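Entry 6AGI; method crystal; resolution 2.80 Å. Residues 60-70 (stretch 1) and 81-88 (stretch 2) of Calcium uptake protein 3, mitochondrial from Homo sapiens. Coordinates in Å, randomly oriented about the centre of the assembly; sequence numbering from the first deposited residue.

Stretch 1 60-70: ELNQMLAETPP
Stretch 2, residues 81-88: NLKEKGVI

The contact between these two stretches is built on apolar packing, with no hydrogen bond crossing between them. At its centre lies Val87, whose CA-to-CB bond points toward the helix of stretch 1. With chi1 at -71° (m), its CG2 meets two leucines one helical turn apart: it lies 3.8 Å from Leu61 CD2 and 4.0 Å from Leu65 CD2. The CA-to-CB bonds of both leucines point sideways relative to stretch 2, but their branched ends reach nearer; Leu61 is t,t (-166°, 174°) and Leu65 is m,t (-65°, 174°). All three residues are buried, a setting that suits side chains with no polar group to satisfy. Val87 itself has an extended backbone (phi/psi -138/138).

The helix that carries the leucines enters from earlier in the chain. Its turns are held by Met64 N to Glu60 O and Leu65 N to Leu61 O, each 3.0 Å. The CA-to-CB bond of Met64 is sideways as well, and its flexible, unbranched chain (171°, 151°, -67°; t, t, m) lies along the backbone of stretch 2. Met64 CG sits 3.7 Å from Gly86 N and 3.8 Å from Lys85 C, while Met64 CE reaches to 4.0 Å from Glu84 O. The register follows: the CA atoms of Met64 and Lys85 are 5.7 Å apart, and those of Leu65 and Gly86 are 6.1 Å apart. Gly86 is nearly fully extended at -175/171, and its N lies against Met64 CG; a CB would point away from stretch 1.

Farther along, stretch 1 turns out of its helical course. Thr68 (-47/134, chi1 m) secures the turn by bonding back to Leu65 O, through OG1 at 2.6 Å and through its backbone N at 2.7 Å. Pro69 follows at -67/143; its CA-to-CB bond points toward stretch 2, and ring atom CD lies 4.2 Å from Leu82 CD2. Leu82 (-74/78; chi m,t) is the first residue to leave helical angles after a preceding helix; its CA-to-CB bond points toward stretch 1, and the residue is buried. The compact proline ring offers it an apolar partner.

At the polar edge, the CA-to-CB bond of Glu67 points toward stretch 2, with chi1 at 61° (p). Its OE2 comes within 3.3 Å of Lys85 O, but both atoms are acceptors, so proximity here brings no hydrogen bond; the side chain is also poorly ordered. The CA-to-CB bond of Lys85 (-91/63; m, t, m, m) is sideways and the end of its side chain leads off from stretch 1, which suits a charged residue at an exposed margin. The CA-to-CB bond of Glu84 points away, and its backbone O is what Met64 CE approaches. In all, 389 Å² is buried, counting both sides.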

ATOM      1  N   GLU B  60      10.553  40.431 -14.326  1.00 63.10           N
ATOM      2  CA  GLU B  60      10.503  39.656 -15.555  1.00 62.90           C
ATOM      3  C   GLU B  60       9.930  38.269 -15.298  1.00 59.48           C
ATOM      4  O   GLU B  60       9.191  37.729 -16.145  1.00 66.67           O
ATOM      5  CB  GLU B  60      11.871  39.569 -16.231  1.00 62.62           C
ATOM      6  CG  GLU B  60      13.086  39.620 -15.325  1.00 67.92           C
ATOM      7  CD  GLU B  60      14.377  39.757 -16.125  1.00 72.34           C
ATOM      8  OE1 GLU B  60      14.288  40.099 -17.329  1.00 73.61           O
ATOM      9  OE2 GLU B  60      15.477  39.540 -15.565  1.00 71.68           O
ATOM     10  N   LEU B  61      10.173  37.713 -14.111  1.00 52.57           N
ATOM     11  CA  LEU B  61       9.484  36.485 -13.728  1.00 55.51           C
ATOM     12  C   LEU B  61       7.977  36.712 -13.660  1.00 59.17           C
ATOM     13  O   LEU B  61       7.183  35.870 -14.111  1.00 58.34           O
ATOM     14  CB  LEU B  61      10.004  35.973 -12.383  1.00 50.93           C
ATOM     15  CG  LEU B  61       9.687  34.541 -11.908  1.00 56.85           C
ATOM     16  CD1 LEU B  61      10.430  34.218 -10.598  1.00 63.47           C
ATOM     17  CD2 LEU B  61       8.214  34.191 -11.762  1.00 63.59           C
ATOM     18  N   ASN B  62       7.554  37.833 -13.082  1.00 48.89           N
ATOM     19  CA  ASN B  62       6.117  37.984 -12.934  1.00 52.58           C
ATOM     20  C   ASN B  62       5.426  38.350 -14.242  1.00 58.92           C
ATOM     21  O   ASN B  62       4.217  38.098 -14.376  1.00 64.11           O
ATOM     22  CB  ASN B  62       5.804  38.963 -11.805  1.00 56.56           C
ATOM     23  CG  ASN B  62       5.593  38.231 -10.472  1.00 70.21           C
ATOM     24  OD1 ASN B  62       6.462  38.254  -9.596  1.00 80.06           O
ATOM     25  ND2 ASN B  62       4.458  37.530 -10.342  1.00 75.87           N
ATOM     26  N   GLN B  63       6.161  38.873 -15.229  1.00 60.16           N
ATOM     27  CA  GLN B  63       5.596  38.903 -16.575  1.00 68.08           C
ATOM     28  C   GLN B  63       5.495  37.493 -17.156  1.00 65.76           C
ATOM     29  O   GLN B  63       4.505  37.163 -17.819  1.00 75.10           O
ATOM     30  CB  GLN B  63       6.417  39.813 -17.494  1.00 83.49           C
ATOM     31  CG  GLN B  63       5.596  40.441 -18.644  1.00 94.44           C
ATOM     32  CD  GLN B  63       5.634  39.624 -19.944  1.00 94.08           C
ATOM     33  OE1 GLN B  63       6.691  39.152 -20.367  1.00 99.92           O
ATOM     34  NE2 GLN B  63       4.469  39.447 -20.567  1.00 82.84           N
ATOM     35  N   MET B  64       6.505  36.646 -16.910  1.00 57.67           N
ATOM     36  CA  MET B  64       6.423  35.247 -17.341  1.00 57.14           C
ATOM     37  C   MET B  64       5.159  34.570 -16.810  1.00 52.55           C
ATOM     38  O   MET B  64       4.490  33.829 -17.540  1.00 48.78           O
ATOM     39  CB  MET B  64       7.659  34.492 -16.842  1.00 62.51           C
ATOM     40  CG  MET B  64       7.685  32.971 -17.001  1.00 54.30           C
ATOM     41  SD  MET B  64       9.412  32.397 -17.165  1.00 53.12           S
ATOM     42  CE  MET B  64       9.868  33.098 -18.752  1.00 54.42           C
ATOM     43  N   LEU B  65       4.777  34.876 -15.563  1.00 59.13           N
ATOM     44  CA  LEU B  65       3.586  34.289 -14.948  1.00 53.16           C
ATOM     45  C   LEU B  65       2.276  34.954 -15.341  1.00 58.86           C
ATOM     46  O   LEU B  65       1.233  34.287 -15.317  1.00 42.90           O
ATOM     47  CB  LEU B  65       3.686  34.329 -13.424  1.00 42.49           C
ATOM     48  CG  LEU B  65       4.752  33.529 -12.685  1.00 32.80           C
ATOM     49  CD1 LEU B  65       4.809  33.791 -11.177  1.00 37.13           C
ATOM     50  CD2 LEU B  65       4.521  32.064 -13.030  1.00 37.63           C
ATOM     51  N   ALA B  66       2.289  36.254 -15.657  1.00 75.06           N
ATOM     52  CA  ALA B  66       1.044  36.961 -15.959  1.00 82.84           C
ATOM     53  C   ALA B  66       0.136  36.236 -16.955  1.00 68.49           C
ATOM     54  O   ALA B  66      -1.083  36.436 -16.924  1.00 68.73           O
ATOM     55  CB  ALA B  66       1.370  38.357 -16.490  1.00 94.40           C
ATOM     56  N   GLU B  67       0.695  35.383 -17.812  1.00 64.46           N
ATOM     57  CA  GLU B  67      -0.114  34.578 -18.722  1.00 81.58           C
ATOM     58  C   GLU B  67      -0.963  33.491 -18.053  1.00 90.44           C
ATOM     59  O   GLU B  67      -2.077  33.226 -18.519  1.00103.49           O
ATOM     60  CB  GLU B  67       0.797  33.935 -19.750  1.00 96.39           C
ATOM     61  CG  GLU B  67       1.781  33.030 -19.066  1.00109.07           C
ATOM     62  CD  GLU B  67       1.336  31.601 -19.027  1.00118.82           C
ATOM     63  OE1 GLU B  67       0.404  31.241 -19.780  1.00117.28           O
ATOM     64  OE2 GLU B  67       1.853  30.895 -18.141  1.00127.19           O
ATOM     65  N   THR B  68      -0.512  32.923 -16.930  1.00 65.02           N
ATOM     66  CA  THR B  68      -0.844  31.540 -16.569  1.00 49.64           C
ATOM     67  C   THR B  68      -2.335  31.230 -16.734  1.00 40.91           C
ATOM     68  O   THR B  68      -3.185  31.989 -16.243  1.00 44.74           O
ATOM     69  CB  THR B  68      -0.447  31.270 -15.120  1.00 37.90           C
ATOM     70  OG1 THR B  68       0.895  31.714 -14.926  1.00 39.23           O
ATOM     71  CG2 THR B  68      -0.495  29.777 -14.843  1.00 28.14           C
ATOM     72  N   PRO B  69      -2.691  30.093 -17.336  1.00 31.57           N
ATOM     73  CA  PRO B  69      -4.105  29.780 -17.510  1.00 24.02           C
ATOM     74  C   PRO B  69      -4.733  29.549 -16.154  1.00 28.37           C
ATOM     75  O   PRO B  69      -4.086  28.996 -15.255  1.00 21.99           O
ATOM     76  CB  PRO B  69      -4.100  28.481 -18.336  1.00 22.89           C
ATOM     77  CG  PRO B  69      -2.711  28.370 -18.916  1.00 24.95           C
ATOM     78  CD  PRO B  69      -1.812  29.055 -17.913  1.00 33.71           C
ATOM     79  N   PRO B  70      -5.975  29.969 -15.960  1.00 29.33           N
ATOM     80  CA  PRO B  70      -6.670  29.649 -14.715  1.00 27.45           C
ATOM     81  C   PRO B  70      -6.928  28.150 -14.633  1.00 27.50           C
ATOM     82  O   PRO B  70      -6.751  27.396 -15.597  1.00 21.89           O
ATOM     83  CB  PRO B  70      -7.973  30.447 -14.795  1.00 33.86           C
ATOM     84  CG  PRO B  70      -8.125  30.831 -16.229  1.00 34.95           C
ATOM     85  CD  PRO B  70      -6.814  30.699 -16.925  1.00 34.79           C
ATOM     86  N   ASN B  81       1.644  23.125 -23.160  1.00 20.19           N
ATOM     87  CA  ASN B  81       1.314  24.412 -23.750  1.00 21.76           C
ATOM     88  C   ASN B  81       2.056  25.543 -23.048  1.00 32.87           C
ATOM     89  O   ASN B  81       2.448  26.522 -23.694  1.00 28.61           O
ATOM     90  CB  ASN B  81      -0.203  24.617 -23.759  1.00 21.98           C
ATOM     91  CG  ASN B  81      -0.934  23.580 -24.623  1.00 34.86           C
ATOM     92  OD1 ASN B  81      -0.354  22.989 -25.548  1.00 27.55           O
ATOM     93  ND2 ASN B  81      -2.226  23.389 -24.348  1.00 21.81           N
ATOM     94  N   LEU B  82       2.189  25.445 -21.722  1.00 33.97           N
ATOM     95  CA  LEU B  82       3.174  26.192 -20.936  1.00 31.71           C
ATOM     96  C   LEU B  82       4.545  25.590 -21.159  1.00 56.75           C
ATOM     97  O   LEU B  82       5.071  24.871 -20.312  1.00 86.70           O
ATOM     98  CB  LEU B  82       2.869  26.092 -19.460  1.00 19.64           C
ATOM     99  CG  LEU B  82       1.749  26.831 -18.827  1.00 37.91           C
ATOM    100  CD1 LEU B  82       1.830  26.521 -17.333  1.00 37.59           C
ATOM    101  CD2 LEU B  82       2.088  28.210 -19.163  1.00 21.62           C
ATOM    102  N   LYS B  83       5.162  25.882 -22.278  1.00 36.36           N
ATOM    103  CA  LYS B  83       6.363  25.085 -22.491  1.00 41.82           C
ATOM    104  C   LYS B  83       7.481  25.549 -21.571  1.00 47.97           C
ATOM    105  O   LYS B  83       7.864  24.837 -20.639  1.00 43.77           O
ATOM    106  CB  LYS B  83       6.834  25.130 -23.949  1.00 41.31           C
ATOM    107  CG  LYS B  83       7.918  24.105 -24.258  1.00 34.08           C
ATOM    108  CD  LYS B  83       8.426  24.217 -25.686  1.00 41.43           C
ATOM    109  CE  LYS B  83       9.650  23.299 -25.878  1.00 51.06           C
ATOM    110  NZ  LYS B  83      10.486  23.674 -27.077  1.00 59.28           N
ATOM    111  N   GLU B  84       7.969  26.766 -21.768  1.00 45.89           N
ATOM    112  CA  GLU B  84       9.042  27.258 -20.927  1.00 31.16           C
ATOM    113  C   GLU B  84       8.651  28.562 -20.258  1.00 27.17           C
ATOM    114  O   GLU B  84       9.481  29.193 -19.589  1.00 24.93           O
ATOM    115  CB  GLU B  84      10.319  27.390 -21.761  1.00 41.20           C
ATOM    116  CG  GLU B  84      10.804  26.018 -22.215  1.00 61.99           C
ATOM    117  CD  GLU B  84      12.275  25.976 -22.595  1.00 77.02           C
ATOM    118  OE1 GLU B  84      12.601  26.168 -23.790  1.00 77.64           O
ATOM    119  OE2 GLU B  84      13.101  25.730 -21.672  1.00 82.67           O
ATOM    120  N   LYS B  85       7.386  28.940 -20.428  1.00 32.72           N
ATOM    121  CA  LYS B  85       6.835  30.131 -19.801  1.00 37.38           C
ATOM    122  C   LYS B  85       6.198  29.836 -18.433  1.00 37.51           C
ATOM    123  O   LYS B  85       4.997  30.037 -18.254  1.00 42.98           O
ATOM    124  CB  LYS B  85       5.812  30.797 -20.723  1.00 46.22           C
ATOM    125  CG  LYS B  85       6.376  31.233 -22.065  1.00 57.39           C
ATOM    126  CD  LYS B  85       5.308  31.886 -22.928  1.00 60.05           C
ATOM    127  CE  LYS B  85       4.159  30.930 -23.201  1.00 61.76           C
ATOM    128  NZ  LYS B  85       4.612  29.703 -23.912  1.00 50.80           N
ATOM    129  N   GLY B  86       6.996  29.374 -17.473  1.00 45.34           N
ATOM    130  CA  GLY B  86       6.508  29.100 -16.122  1.00 46.48           C
ATOM    131  C   GLY B  86       7.650  28.704 -15.209  1.00 33.44           C
ATOM    132  O   GLY B  86       8.772  28.447 -15.657  1.00 36.50           O
ATOM    133  N   VAL B  87       7.343  28.624 -13.910  1.00 24.02           N
ATOM    134  CA  VAL B  87       8.356  28.294 -12.895  1.00 31.81           C
ATOM    135  C   VAL B  87       7.795  27.317 -11.873  1.00 19.97           C
ATOM    136  O   VAL B  87       6.662  27.459 -11.400  1.00 19.50           O
ATOM    137  CB  VAL B  87       8.936  29.524 -12.150  1.00 31.00           C
ATOM    138  CG1 VAL B  87       9.820  30.326 -13.068  1.00 33.29           C
ATOM    139  CG2 VAL B  87       7.845  30.394 -11.524  1.00 20.49           C
ATOM    140  N   ILE B  88       8.620  26.339 -11.513  1.00 18.71           N
ATOM    141  CA  ILE B  88       8.309  25.320 -10.517  1.00 22.05           C
ATOM    142  C   ILE B  88       9.434  25.275  -9.491  1.00 31.24           C
ATOM    143  O   ILE B  88      10.616  25.229  -9.862  1.00 20.61           O
ATOM    144  CB  ILE B  88       8.117  23.940 -11.165  1.00 13.99           C
ATOM    145  CG1 ILE B  88       7.022  24.030 -12.239  1.00 13.68           C
ATOM    146  CG2 ILE B  88       7.894  22.891 -10.093  1.00 15.14           C
ATOM    147  CD1 ILE B  88       6.846  22.774 -13.040  1.00 31.43           C
TER